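Local coordinates for protein SYE1 (Shewanella oneidensis, PDB 4AWT) that binds flavin mononucleotide and probably acts as an NAD(P)H-dependent oxidoreductase of the Old Yellow Enzyme family, at residues A182-L187 against R233-T238; M22-R27 against L53-G58. The protein carries 1 engineered substitution. All coordinates share one frame; numbering follows the deposited sequence. Where two conformers were deposited one is given.

Interaction 1 of 2, residues A182-L187 against R233-T238; sequences AANGYL and RLAPLT. With FMN (flavin mononucleotide), chain B; BOG (octyl beta-D-glucopyranoside), chain D.
A182 and A183 pack on R233, L234 and A235 where strands 177-181 and 230-234 of a TIM barrel end at the flavin. A182 N bonds to R233 O at 2.9 Å, and A182 CB meets L234 CD2. A type I' turn, A183 to Y186, then brings N184 back over A235. R233 leads from this packing to the cofactor. Its CB lies beside A183 CB, and CG, anti to the backbone N (chi1 -157°), comes to 4.1 Å from that methyl; the extended chain carries CD and NE past FMN O2. At the tip, NH1 donates to FMN O2 at 2.8 Å and to the ribityl O2' at 3.0 Å, with FMN N1 in the guanidinium plane at its edge. NH2 donates to the ribityl O3' at 2.8 Å, so one planar group grips both the pyrimidine edge and the ribityl chain. A leucine here, lacking the guanidinium, would probably leave FMN O2, O2' and O3' without these donors and N1 without a positive charge at its side, and let the ribityl chain turn more freely. N184 OD1 lies 3.5 Å from A235 CB. A water donates to this OD1 and accepts from T238 OG1, 2.7 Å from each.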
loop_
_atom_site.group_PDB
_atom_site.type_symbol
_atom_site.label_atom_id
_atom_site.label_comp_id
_atom_site.label_asym_id
_atom_site.label_seq_id
_atom_site.Cartn_x
_atom_site.Cartn_y
_atom_site.Cartn_z
ATOM N N ALA A 182 5.779 -0.753 -2.726
ATOM C CA ALA A 182 6.665 -0.853 -3.855
ATOM C C ALA A 182 5.895 -1.124 -5.137
ATOM O O ALA A 182 6.454 -1.638 -6.112
ATOM C CB ALA A 182 7.755 -1.903 -3.605
ATOM N N ALA A 183 4.650 -0.678 -5.163
ATOM C CA ALA A 183 3.672 -0.975 -6.199
ATOM C C ALA A 183 3.139 0.317 -6.809
ATOM O O ALA A 183 3.582 1.419 -6.507
ATOM C CB ALA A 183 2.577 -1.862 -5.603
ATOM N N ASN A 184 2.162 0.126 -7.698
ATOM C CA ASN A 184 1.280 1.082 -8.323
ATOM C C ASN A 184 2.023 2.344 -8.789
ATOM O O ASN A 184 1.482 3.451 -8.726
ATOM C CB ASN A 184 0.099 1.390 -7.418
ATOM C CG ASN A 184 -0.715 0.137 -7.197
ATOM O OD1 ASN A 184 -0.504 -0.882 -7.821
ATOM N ND2 ASN A 184 -1.651 0.210 -6.284
ATOM N N GLY A 185 3.201 2.150 -9.353
ATOM C CA GLY A 185 3.879 3.217 -10.039
ATOM C C GLY A 185 4.617 4.195 -9.151
ATOM O O GLY A 185 5.098 5.219 -9.674
ATOM N N TYR A 186 4.747 3.917 -7.864
ATOM C CA TYR A 186 5.387 4.842 -6.923
ATOM C C TYR A 186 6.896 4.658 -6.933
ATOM O O TYR A 186 7.457 4.064 -7.828
ATOM C CB TYR A 186 4.653 4.780 -5.580
ATOM C CG TYR A 186 3.214 5.221 -5.748
ATOM C CD1 TYR A 186 2.901 6.512 -6.155
ATOM C CD2 TYR A 186 2.170 4.344 -5.499
ATOM C CE1 TYR A 186 1.601 6.929 -6.313
ATOM C CE2 TYR A 186 0.867 4.748 -5.645
ATOM C CZ TYR A 186 0.555 6.027 -6.057
ATOM O OH TYR A 186 -0.750 6.372 -6.204
ATOM N N LEU A 187 7.616 5.292 -5.974
ATOM C CA LEU A 187 9.051 5.479 -6.143
ATOM C C LEU A 187 9.797 4.195 -6.387
ATOM O O LEU A 187 10.593 4.093 -7.331
ATOM C CB LEU A 187 9.658 6.180 -4.919
ATOM C CG LEU A 187 11.154 6.447 -5.073
ATOM C CD1 LEU A 187 11.490 7.391 -6.203
ATOM C CD2 LEU A 187 11.709 6.963 -3.746
ATOM N N ARG A 233 4.430 -4.640 -0.901
ATOM C CA ARG A 233 3.433 -4.642 -1.957
ATOM C C ARG A 233 4.110 -4.402 -3.303
ATOM O O ARG A 233 4.900 -3.470 -3.458
ATOM C CB ARG A 233 2.364 -3.581 -1.707
ATOM C CG ARG A 233 1.071 -3.920 -2.441
ATOM C CD ARG A 233 -0.093 -3.021 -2.085
ATOM N NE ARG A 233 -1.341 -3.705 -2.399
ATOM C CZ ARG A 233 -2.527 -3.158 -2.612
ATOM N NH1 ARG A 233 -2.679 -1.880 -2.777
ATOM N NH2 ARG A 233 -3.588 -3.962 -2.730
ATOM N N LEU A 234 3.752 -5.253 -4.287
ATOM C CA LEU A 234 4.235 -5.187 -5.659
ATOM C C LEU A 234 3.058 -5.173 -6.628
ATOM O O LEU A 234 1.983 -5.701 -6.318
ATOM C CB LEU A 234 5.150 -6.376 -6.021
ATOM C CG LEU A 234 6.427 -6.489 -5.198
ATOM C CD1 LEU A 234 7.172 -7.751 -5.638
ATOM C CD2 LEU A 234 7.335 -5.267 -5.328
ATOM N N ALA A 235 3.289 -4.625 -7.816
ATOM C CA ALA A 235 2.315 -4.589 -8.898
ATOM C C ALA A 235 2.980 -5.034 -10.183
ATOM O O ALA A 235 3.451 -4.216 -10.981
ATOM C CB ALA A 235 1.734 -3.222 -9.055
ATOM N N PRO A 236 3.067 -6.339 -10.431
ATOM C CA PRO A 236 3.836 -6.809 -11.587
ATOM C C PRO A 236 3.291 -6.347 -12.922
ATOM O O PRO A 236 4.099 -6.109 -13.840
ATOM C CB PRO A 236 3.770 -8.333 -11.458
ATOM C CG PRO A 236 3.577 -8.592 -9.982
ATOM C CD PRO A 236 2.654 -7.449 -9.544
ATOM N N LEU A 237 1.964 -6.298 -13.088
ATOM C CA LEU A 237 1.399 -6.206 -14.403
ATOM C C LEU A 237 0.552 -4.957 -14.632
ATOM O O LEU A 237 0.318 -4.581 -15.803
ATOM C CB LEU A 237 0.545 -7.423 -14.743
ATOM C CG LEU A 237 1.310 -8.733 -14.777
ATOM C CD1 LEU A 237 0.324 -9.855 -15.081
ATOM C CD2 LEU A 237 2.414 -8.742 -15.804
ATOM N N THR A 238 0.061 -4.297 -13.614
ATOM C CA THR A 238 -0.641 -3.034 -13.812
ATOM C C THR A 238 0.379 -1.946 -14.169
ATOM O O THR A 238 1.546 -2.029 -13.841
ATOM C CB THR A 238 -1.473 -2.649 -12.592
ATOM O OG1 THR A 238 -0.574 -2.582 -11.475
ATOM C CG2 THR A 238 -2.595 -3.630 -12.323
HETATM N N1 FMN B . -3.278 1.001 -2.789
HETATM C C2 FMN B . -2.192 1.203 -2.052
HETATM O O2 FMN B . -1.226 0.394 -2.054
HETATM N N3 FMN B . -2.096 2.328 -1.246
HETATM C C4 FMN B . -3.096 3.283 -1.161
HETATM O O4 FMN B . -2.971 4.217 -0.326
HETATM C C4A FMN B . -4.177 3.113 -2.024
HETATM N N5 FMN B . -5.189 4.070 -2.081
HETATM C C5A FMN B . -6.439 3.664 -2.622
HETATM C C6 FMN B . -7.543 4.465 -2.465
HETATM C C7 FMN B . -8.814 4.089 -2.962
HETATM C C7M FMN B . -10.002 4.964 -2.641
HETATM C C8 FMN B . -8.914 2.922 -3.657
HETATM C C8M FMN B . -10.241 2.428 -4.196
HETATM C C9 FMN B . -7.784 2.098 -3.837
HETATM C C9A FMN B . -6.539 2.452 -3.314
HETATM N N10 FMN B . -5.420 1.602 -3.437
HETATM C C10 FMN B . -4.266 1.903 -2.740
HETATM C "C1'" FMN B . -5.569 0.310 -4.115
HETATM C "C2'" FMN B . -6.298 -0.746 -3.264
HETATM O "O2'" FMN B . -5.491 -1.157 -2.174
HETATM C "C3'" FMN B . -6.626 -2.001 -4.051
HETATM O "O3'" FMN B . -5.457 -2.706 -4.440
HETATM C "C4'" FMN B . -7.508 -1.776 -5.292
HETATM O "O4'" FMN B . -8.592 -0.902 -5.017
HETATM C "C5'" FMN B . -7.967 -3.077 -5.921
HETATM O "O5'" FMN B . -8.793 -3.834 -5.020
HETATM P P FMN B . -10.400 -3.773 -5.170
HETATM O O1P FMN B . -10.812 -2.371 -4.796
HETATM O O2P FMN B . -10.733 -4.100 -6.609
HETATM O O3P FMN B . -10.872 -4.811 -4.183
HETATM C C1 BOG D . -5.481 7.302 -6.504
HETATM O O1 BOG D . -6.753 7.667 -6.966
HETATM C C2 BOG D . -5.400 7.288 -5.010
HETATM O O2 BOG D . -5.572 8.579 -4.466
HETATM C C3 BOG D . -4.042 6.780 -4.500
HETATM O O3 BOG D . -4.089 6.564 -3.117
HETATM C C4 BOG D . -3.783 5.412 -5.145
HETATM O O4 BOG D . -2.525 4.971 -4.759
HETATM C C5 BOG D . -3.916 5.456 -6.663
HETATM O O5 BOG D . -5.223 5.923 -6.934
HETATM C C6 BOG D . -3.706 4.102 -7.290
HETATM O O6 BOG D . -3.768 4.315 -8.690
HETATM C "C1'" BOG D . -6.772 8.238 -8.253
HETATM C "C2'" BOG D . -8.122 8.800 -8.691
HETATM C "C3'" BOG D . -9.280 7.883 -8.442
HETATM C "C4'" BOG D . -10.617 8.099 -9.140
HETATM C "C5'" BOG D . -11.679 8.306 -8.055
HETATM C "C6'" BOG D . -12.182 9.751 -8.065
HETATM C "C7'" BOG D . -13.225 9.952 -6.951
HETATM C "C8'" BOG D . -14.057 11.159 -7.370
HETATM O O HOH W 1 5.705 -3.224 -8.278
HETATM O O HOH W 2 -1.948 -2.704 -9.209
#

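Interaction 2 of 2, residues M22-R27 against L53-G58; sequences MPPLTR and LIVSEG. Engineered in segment 22-27: L25 (natural residue Met). With FMN (flavin mononucleotide), chain B; BOG (octyl beta-D-glucopyranoside), chain D.
M22 and I54 stand side by side, pointing the same way from the parallel pairing of strands 20-22 and 53-60, the first two strands of the TIM barrel. M22 CB lies against I54 CG1, and the extended methionine chain runs on so that SD passes I54 CG2 at 4.1 Å, with Y45 of helix 39-46 packing on both residues. Two backbone bonds fix this register: M22 N to L53 O, and V55 N to M22 O, the second nearly straight at 172°.

Beyond M22 the partners are turned differently. The P24 ring and the V55 side chain cross obliquely. A water donates to both P23 O and V55 O; at V55 O it stands where the next strand bond would come, P24 N having no hydrogen to give.

The loop then runs along the flavin. L25, an engineered residue that is methionine in the natural protein, lays CD2 over a face of the benzenoid ring, 3.6 Å from FMN C9. P24 O accepts from the ribityl O2' at 2.7 Å. T26 places OG1 anti to its own carbonyl carbon (chi1 -71°), where it donates to FMN O4 at 2.7 Å; G58 N meets the same oxygen at 3.0 Å, so loop and strand share one acceptor.

E57 closes the contact from the strand side. In the conformer described, its CB sits 3.2 Å from L25 O, and OE2 is bonded to Y45 OH. The other carboxylate oxygen, E57 OE1, accepts R27 N at 3.1 Å, the donor approaching from above the carboxylate plane.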
loop_
_atom_site.group_PDB
_atom_site.type_symbol
_atom_site.label_atom_id
_atom_site.label_comp_id
_atom_site.label_asym_id
_atom_site.label_seq_id
_atom_site.Cartn_x
_atom_site.Cartn_y
_atom_site.Cartn_z
ATOM N N MET A 22 -8.156 -5.831 4.752
ATOM C CA MET A 22 -8.507 -4.497 4.314
ATOM C C MET A 22 -7.224 -3.895 3.757
ATOM O O MET A 22 -6.291 -3.617 4.525
ATOM C CB MET A 22 -9.042 -3.644 5.466
ATOM C CG MET A 22 -9.372 -2.235 5.030
ATOM S SD MET A 22 -9.950 -1.275 6.435
ATOM C CE MET A 22 -10.049 0.347 5.690
ATOM N N PRO A 23 -7.097 -3.773 2.446
ATOM C CA PRO A 23 -5.845 -3.291 1.849
ATOM C C PRO A 23 -5.787 -1.780 2.027
ATOM O O PRO A 23 -6.756 -1.142 2.422
ATOM C CB PRO A 23 -6.021 -3.694 0.382
ATOM C CG PRO A 23 -7.497 -3.473 0.132
ATOM C CD PRO A 23 -8.180 -3.908 1.437
ATOM N N PRO A 24 -4.623 -1.202 1.684
ATOM C CA PRO A 24 -4.447 0.246 1.806
ATOM C C PRO A 24 -5.444 0.997 0.953
ATOM O O PRO A 24 -5.587 0.742 -0.239
ATOM C CB PRO A 24 -3.028 0.470 1.286
ATOM C CG PRO A 24 -2.336 -0.775 1.651
ATOM C CD PRO A 24 -3.372 -1.841 1.281
ATOM N N LEU A 25 -6.105 2.013 1.559
ATOM C CA LEU A 25 -7.088 2.823 0.857
ATOM C C LEU A 25 -6.925 4.270 1.284
ATOM O O LEU A 25 -7.460 4.699 2.318
ATOM C CB LEU A 25 -8.524 2.343 1.138
ATOM C CG LEU A 25 -8.816 0.904 0.720
ATOM C CD1 LEU A 25 -9.986 0.360 1.534
ATOM C CD2 LEU A 25 -9.086 0.815 -0.789
ATOM N N THR A 26 -6.219 5.051 0.503
ATOM C CA THR A 26 -6.099 6.503 0.707
ATOM C C THR A 26 -7.473 7.123 0.763
ATOM O O THR A 26 -8.258 6.996 -0.179
ATOM C CB THR A 26 -5.309 7.107 -0.466
ATOM O OG1 THR A 26 -3.930 6.726 -0.390
ATOM C CG2 THR A 26 -5.350 8.613 -0.508
ATOM N N ARG A 27 -7.727 7.853 1.848
ATOM C CA ARG A 27 -8.988 8.572 2.036
ATOM C C ARG A 27 -8.781 10.081 2.136
ATOM O O ARG A 27 -9.776 10.838 2.128
ATOM C CB ARG A 27 -9.793 8.054 3.216
ATOM C CG ARG A 27 -9.999 6.549 3.221
ATOM C CD ARG A 27 -10.605 5.989 1.918
ATOM N NE ARG A 27 -11.899 6.630 1.626
ATOM C CZ ARG A 27 -13.041 6.321 2.220
ATOM N NH1 ARG A 27 -13.132 5.290 3.020
ATOM N NH2 ARG A 27 -14.129 7.053 1.950
ATOM N N LEU A 53 -6.603 -8.717 8.838
ATOM C CA LEU A 53 -5.504 -7.761 8.826
ATOM C C LEU A 53 -6.002 -6.481 8.176
ATOM O O LEU A 53 -6.620 -6.536 7.129
ATOM C CB LEU A 53 -4.325 -8.307 7.999
ATOM C CG LEU A 53 -3.162 -7.360 7.776
ATOM C CD1 LEU A 53 -2.412 -7.045 9.047
ATOM C CD2 LEU A 53 -2.204 -7.990 6.741
ATOM N N ILE A 54 -5.683 -5.342 8.792
ATOM C CA ILE A 54 -5.821 -4.042 8.167
ATOM C C ILE A 54 -4.435 -3.556 7.754
ATOM O O ILE A 54 -3.507 -3.600 8.569
ATOM C CB ILE A 54 -6.468 -3.029 9.109
ATOM C CG1 ILE A 54 -7.927 -3.439 9.402
ATOM C CG2 ILE A 54 -6.392 -1.620 8.529
ATOM C CD1 ILE A 54 -8.598 -2.586 10.444
ATOM N N VAL A 55 -4.321 -3.061 6.537
ATOM C CA VAL A 55 -3.153 -2.312 6.101
ATOM C C VAL A 55 -3.606 -0.878 5.946
ATOM O O VAL A 55 -4.581 -0.608 5.244
ATOM C CB VAL A 55 -2.539 -2.856 4.820
ATOM C CG1 VAL A 55 -1.180 -2.175 4.614
ATOM C CG2 VAL A 55 -2.374 -4.356 4.843
ATOM N N SER A 56 -2.935 0.048 6.618
ATOM C CA SER A 56 -3.309 1.436 6.509
ATOM C C SER A 56 -3.189 1.919 5.072
ATOM O O SER A 56 -2.391 1.445 4.279
ATOM C CB SER A 56 -2.445 2.341 7.384
ATOM O OG SER A 56 -1.176 2.634 6.810
ATOM N N GLU A 57 -3.960 2.982 4.785
ATOM C CA GLU A 57 -3.681 3.816 3.652
ATOM C C GLU A 57 -2.210 4.210 3.626
ATOM O O GLU A 57 -1.547 4.317 4.662
ATOM C CB GLU A 57 -4.556 5.072 3.686
ATOM C CG GLU A 57 -4.329 5.997 4.903
ATOM C CD GLU A 57 -5.632 6.715 5.214
ATOM O OE1 GLU A 57 -6.054 7.609 4.447
ATOM O OE2 GLU A 57 -6.243 6.379 6.255
ATOM N N GLY A 58 -1.714 4.509 2.427
ATOM C CA GLY A 58 -0.326 4.964 2.339
ATOM C C GLY A 58 -0.106 6.152 3.250
ATOM O O GLY A 58 -0.885 7.098 3.316
HETATM N N1 FMN B . -3.278 1.001 -2.789
HETATM C C2 FMN B . -2.192 1.203 -2.052
HETATM O O2 FMN B . -1.226 0.394 -2.054
HETATM N N3 FMN B . -2.096 2.328 -1.246
HETATM C C4 FMN B . -3.096 3.283 -1.161
HETATM O O4 FMN B . -2.971 4.217 -0.326
HETATM C C4A FMN B . -4.177 3.113 -2.024
HETATM N N5 FMN B . -5.189 4.070 -2.081
HETATM C C5A FMN B . -6.439 3.664 -2.622
HETATM C C6 FMN B . -7.543 4.465 -2.465
HETATM C C7 FMN B . -8.814 4.089 -2.962
HETATM C C7M FMN B . -10.002 4.964 -2.641
HETATM C C8 FMN B . -8.914 2.922 -3.657
HETATM C C8M FMN B . -10.241 2.428 -4.196
HETATM C C9 FMN B . -7.784 2.098 -3.837
HETATM C C9A FMN B . -6.539 2.452 -3.314
HETATM N N10 FMN B . -5.420 1.602 -3.437
HETATM C C10 FMN B . -4.266 1.903 -2.740
HETATM C "C1'" FMN B . -5.569 0.310 -4.115
HETATM C "C2'" FMN B . -6.298 -0.746 -3.264
HETATM O "O2'" FMN B . -5.491 -1.157 -2.174
HETATM C "C3'" FMN B . -6.626 -2.001 -4.051
HETATM O "O3'" FMN B . -5.457 -2.706 -4.440
HETATM C "C4'" FMN B . -7.508 -1.776 -5.292
HETATM O "O4'" FMN B . -8.592 -0.902 -5.017
HETATM C "C5'" FMN B . -7.967 -3.077 -5.921
HETATM O "O5'" FMN B . -8.793 -3.834 -5.020
HETATM P P FMN B . -10.400 -3.773 -5.170
HETATM O O1P FMN B . -10.812 -2.371 -4.796
HETATM O O2P FMN B . -10.733 -4.100 -6.609
HETATM O O3P FMN B . -10.872 -4.811 -4.183
HETATM C C1 BOG D . -5.481 7.302 -6.504
HETATM O O1 BOG D . -6.753 7.667 -6.966
HETATM C C2 BOG D . -5.400 7.288 -5.010
HETATM O O2 BOG D . -5.572 8.579 -4.466
HETATM C C3 BOG D . -4.042 6.780 -4.500
HETATM O O3 BOG D . -4.089 6.564 -3.117
HETATM C C4 BOG D . -3.783 5.412 -5.145
HETATM O O4 BOG D . -2.525 4.971 -4.759
HETATM C C5 BOG D . -3.916 5.456 -6.663
HETATM O O5 BOG D . -5.223 5.923 -6.934
HETATM C C6 BOG D . -3.706 4.102 -7.290
HETATM O O6 BOG D . -3.768 4.315 -8.690
HETATM C "C1'" BOG D . -6.772 8.238 -8.253
HETATM C "C2'" BOG D . -8.122 8.800 -8.691
HETATM C "C3'" BOG D . -9.280 7.883 -8.442
HETATM C "C4'" BOG D . -10.617 8.099 -9.140
HETATM C "C5'" BOG D . -11.679 8.306 -8.055
HETATM C "C6'" BOG D . -12.182 9.751 -8.065
HETATM C "C7'" BOG D . -13.225 9.952 -6.951
HETATM C "C8'" BOG D . -14.057 11.159 -7.370
HETATM O O HOH W 3 -6.722 0.891 4.326
HETATM O O HOH W 4 -3.038 7.901 1.920
#

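Overall arrangement
Along the chain the two contacts come in series: interaction 2 closes before interaction 1 opens. Both belong to the one closed parallel barrel, interaction 2 at strands 20-22 and 53-60, interaction 1 at the loop following strand 177-181 and the end of strand 230-234, with strand 96-102 between the two pairs in the order of the sheet. Their centres lie about 15 Å apart, yet they meet around the cofactor, where R233 NH2 packs 4.0 Å from P23 CB. FMN is thus held from several strands at once, and Q100, from the intervening strand, adds another bond. Both contacts also reach the bound octyl glucoside, through Y186 and T26. The barrel brings residues distant in sequence together at one flavin site.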